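Local coordinates for flavin-containing monooxygenase (Allium sativum, PDB 6WPU), which probably uses its bound FAD to add oxygen to the sulfur of S-allyl-L-cysteine, giving the sulfoxide, at residues W61-D66 against L85-R90. Numbering follows the deposited sequence.
Sequences WIYTPD and LYKSLR. With FAD (flavin-adenine dinucleotide), chain B; SO4 (sulfate ion), chain D.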
# COMPACT_ATOMS: atom_id res chain seq x y z
N TRP A 61 7.37 3.51 -4.82
CA TRP A 61 8.75 3.60 -4.35
C TRP A 61 9.61 4.54 -5.19
O TRP A 61 10.79 4.73 -4.87
CB TRP A 61 9.34 2.19 -4.29
CG TRP A 61 8.76 1.41 -3.16
CD1 TRP A 61 7.84 0.40 -3.23
CD2 TRP A 61 9.02 1.61 -1.77
NE1 TRP A 61 7.53 -0.04 -1.96
CE2 TRP A 61 8.24 0.69 -1.05
CE3 TRP A 61 9.86 2.49 -1.06
CZ2 TRP A 61 8.27 0.60 0.34
CZ3 TRP A 61 9.89 2.40 0.31
CH2 TRP A 61 9.10 1.46 1.00
N ILE A 62 9.07 5.13 -6.25
CA ILE A 62 9.75 6.22 -6.97
C ILE A 62 9.46 7.52 -6.21
O ILE A 62 8.39 8.11 -6.38
CB ILE A 62 9.28 6.32 -8.42
CG1 ILE A 62 9.39 4.98 -9.14
CG2 ILE A 62 10.09 7.39 -9.16
CD1 ILE A 62 8.74 4.99 -10.51
N TYR A 63 10.41 7.98 -5.39
CA TYR A 63 10.23 9.29 -4.77
C TYR A 63 10.17 10.38 -5.84
O TYR A 63 10.90 10.33 -6.83
CB TYR A 63 11.37 9.60 -3.80
CG TYR A 63 11.32 11.02 -3.29
CD1 TYR A 63 10.38 11.40 -2.33
CD2 TYR A 63 12.21 11.99 -3.77
CE1 TYR A 63 10.31 12.71 -1.87
CE2 TYR A 63 12.15 13.31 -3.30
CZ TYR A 63 11.20 13.66 -2.35
OH TYR A 63 11.12 14.95 -1.88
N THR A 64 9.28 11.35 -5.65
CA THR A 64 9.31 12.55 -6.47
C THR A 64 9.03 13.75 -5.58
O THR A 64 8.15 13.69 -4.71
CB THR A 64 8.29 12.53 -7.62
OG1 THR A 64 8.33 13.78 -8.30
CG2 THR A 64 6.85 12.29 -7.11
N PRO A 65 9.77 14.86 -5.77
CA PRO A 65 9.40 16.10 -5.08
C PRO A 65 8.13 16.72 -5.63
O PRO A 65 7.62 17.66 -5.02
CB PRO A 65 10.61 17.02 -5.31
CG PRO A 65 11.61 16.22 -6.08
CD PRO A 65 10.90 15.05 -6.69
N ASP A 66 7.63 16.24 -6.78
CA ASP A 66 6.36 16.71 -7.31
C ASP A 66 5.27 16.50 -6.29
O ASP A 66 5.25 15.49 -5.58
CB ASP A 66 5.96 15.93 -8.58
CG ASP A 66 6.91 16.16 -9.75
OD1 ASP A 66 7.84 16.98 -9.66
OD2 ASP A 66 6.71 15.48 -10.79
N LEU A 85 5.58 9.12 -1.11
CA LEU A 85 6.77 9.08 -0.26
C LEU A 85 7.27 10.49 0.03
O LEU A 85 7.26 11.35 -0.85
CB LEU A 85 7.90 8.31 -0.93
CG LEU A 85 7.76 6.84 -1.29
CD1 LEU A 85 9.03 6.38 -2.04
CD2 LEU A 85 7.53 6.01 -0.05
N TYR A 86 7.73 10.71 1.26
CA TYR A 86 8.47 11.93 1.57
C TYR A 86 9.96 11.64 1.52
O TYR A 86 10.39 10.48 1.52
CB TYR A 86 8.05 12.51 2.93
CG TYR A 86 8.01 11.51 4.06
CD1 TYR A 86 6.86 10.74 4.30
CD2 TYR A 86 9.10 11.32 4.90
CE1 TYR A 86 6.82 9.81 5.31
CE2 TYR A 86 9.07 10.40 5.95
CZ TYR A 86 7.92 9.65 6.13
OH TYR A 86 7.87 8.73 7.15
N LYS A 87 10.76 12.70 1.46
CA LYS A 87 12.15 12.53 1.03
C LYS A 87 12.96 11.69 2.02
O LYS A 87 13.80 10.88 1.60
CB LYS A 87 12.81 13.89 0.81
CG LYS A 87 14.26 13.79 0.34
CD LYS A 87 14.80 15.18 -0.04
CE LYS A 87 16.28 15.19 -0.34
NZ LYS A 87 17.10 15.29 0.92
N SER A 88 12.73 11.85 3.31
CA SER A 88 13.54 11.13 4.30
C SER A 88 13.01 9.74 4.62
O SER A 88 13.60 9.06 5.47
CB SER A 88 13.65 11.94 5.60
OG SER A 88 12.37 12.08 6.17
N LEU A 89 11.93 9.29 3.97
CA LEU A 89 11.28 8.05 4.38
C LEU A 89 12.27 6.88 4.37
O LEU A 89 13.04 6.71 3.43
CB LEU A 89 10.09 7.74 3.47
CG LEU A 89 9.31 6.48 3.85
CD1 LEU A 89 7.79 6.69 3.70
CD2 LEU A 89 9.80 5.22 3.05
N ARG A 90 12.25 6.12 5.46
CA ARG A 90 12.87 4.81 5.59
C ARG A 90 11.79 3.75 5.78
O ARG A 90 10.65 4.06 6.15
CB ARG A 90 13.84 4.78 6.78
CG ARG A 90 15.00 5.74 6.68
CD ARG A 90 15.71 5.89 8.02
NE ARG A 90 16.40 4.67 8.41
CZ ARG A 90 17.04 4.51 9.56
NH1 ARG A 90 17.08 5.51 10.45
NH2 ARG A 90 17.63 3.34 9.83
PA FAD B . 2.03 0.96 -6.28
O1A FAD B . 3.45 1.08 -5.72
O2A FAD B . 1.08 2.04 -6.14
O5B FAD B . 2.01 0.77 -7.78
C5B FAD B . 0.90 0.82 -8.66
C4B FAD B . 1.35 1.12 -10.11
O4B FAD B . 0.31 1.08 -11.05
C3B FAD B . 2.01 2.47 -10.24
O3B FAD B . 3.25 2.35 -10.87
C2B FAD B . 1.08 3.26 -11.09
O2B FAD B . 1.73 4.20 -11.88
C1B FAD B . 0.45 2.18 -11.91
N9A FAD B . -0.87 2.51 -12.40
C8A FAD B . -1.91 3.04 -11.65
N7A FAD B . -2.98 3.23 -12.42
C5A FAD B . -2.68 2.86 -13.74
C6A FAD B . -3.38 2.86 -14.94
N6A FAD B . -4.75 3.30 -15.01
N1A FAD B . -2.79 2.40 -16.06
C2A FAD B . -1.50 1.98 -16.05
N3A FAD B . -0.77 1.97 -14.91
C4A FAD B . -1.33 2.40 -13.75
N1 FAD B . 5.73 -1.59 2.26
C2 FAD B . 6.94 -2.22 2.73
O2 FAD B . 7.20 -3.50 2.41
N3 FAD B . 7.78 -1.56 3.59
C4 FAD B . 7.53 -0.25 3.96
O4 FAD B . 8.35 0.43 4.79
C4X FAD B . 6.44 0.51 3.31
N5 FAD B . 6.33 1.88 3.50
C5X FAD B . 5.32 2.58 2.85
C6 FAD B . 5.21 3.96 3.05
C7 FAD B . 4.21 4.66 2.39
C7M FAD B . 4.09 6.15 2.62
C8 FAD B . 3.32 4.00 1.54
C8M FAD B . 2.22 4.73 0.83
C9 FAD B . 3.43 2.62 1.35
C9A FAD B . 4.42 1.91 2.00
N10 FAD B . 4.54 0.50 1.78
C10 FAD B . 5.56 -0.22 2.43
C1' FAD B . 3.58 -0.21 0.92
C2' FAD B . 3.71 -0.12 -0.58
O2' FAD B . 2.51 0.28 -1.10
C3' FAD B . 3.98 -1.54 -1.04
O3' FAD B . 5.27 -1.76 -0.62
C4' FAD B . 3.91 -1.77 -2.55
O4' FAD B . 4.66 -0.79 -3.16
C5' FAD B . 2.50 -1.85 -3.16
O5' FAD B . 2.76 -1.69 -4.52
P FAD B . 1.75 -1.71 -5.75
O1P FAD B . 2.43 -2.30 -7.04
O2P FAD B . 0.45 -2.41 -5.18
O3P FAD B . 1.19 -0.17 -5.75
S SO4 D . 14.43 7.71 12.03
O1 SO4 D . 14.59 9.01 12.70
O2 SO4 D . 14.80 6.66 12.97
O3 SO4 D . 13.04 7.52 11.65
O4 SO4 D . 15.26 7.67 10.82
O HOH W 1 7.25 10.97 -3.69
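W61 and L89 meet beside the flavin in the FAD pocket of this flavin-containing monooxygenase, where two loop segments, both between strand 47-52 of the parallel FAD-binding sheet and helix 95-98, lie against each other. The two side chains cross at roughly a right angle, L89 CD2 lying 3.9 Å from W61 CZ3. The other methyl of L89, CD1, reaches the dimethylbenzene end of the isoalloxazine, 3.8 Å from FAD C6, so one leucine touches both indole and cofactor. Rotation of the indole is restrained by a hydrogen bond from W61 NE1 to FAD O3' (3.1 Å, 155° at the hydrogen), the acceptor lying near the ring plane; the six-membered ring then comes up to the flavin, with CZ2 3.5 Å from FAD C4X. Helix 120-133 adds H120, V123 and L127 around W61.

L85 also crosses W61 nearly at right angles, but its CD1 packs chiefly on the backbone, 3.6 Å from W61 CA. Farther from the cofactor, Y63 holds CG anti to its backbone N (chi1 172°), which carries the phenol alongside the Y86-L89 type I turn, with L85 O near the plane at its edge. Between the backbones, water 1 accepts from T64 N and donates to L85 O. At the exposed end, the phenol oxygen Y63 OH approaches K87 CB to 3.3 Å.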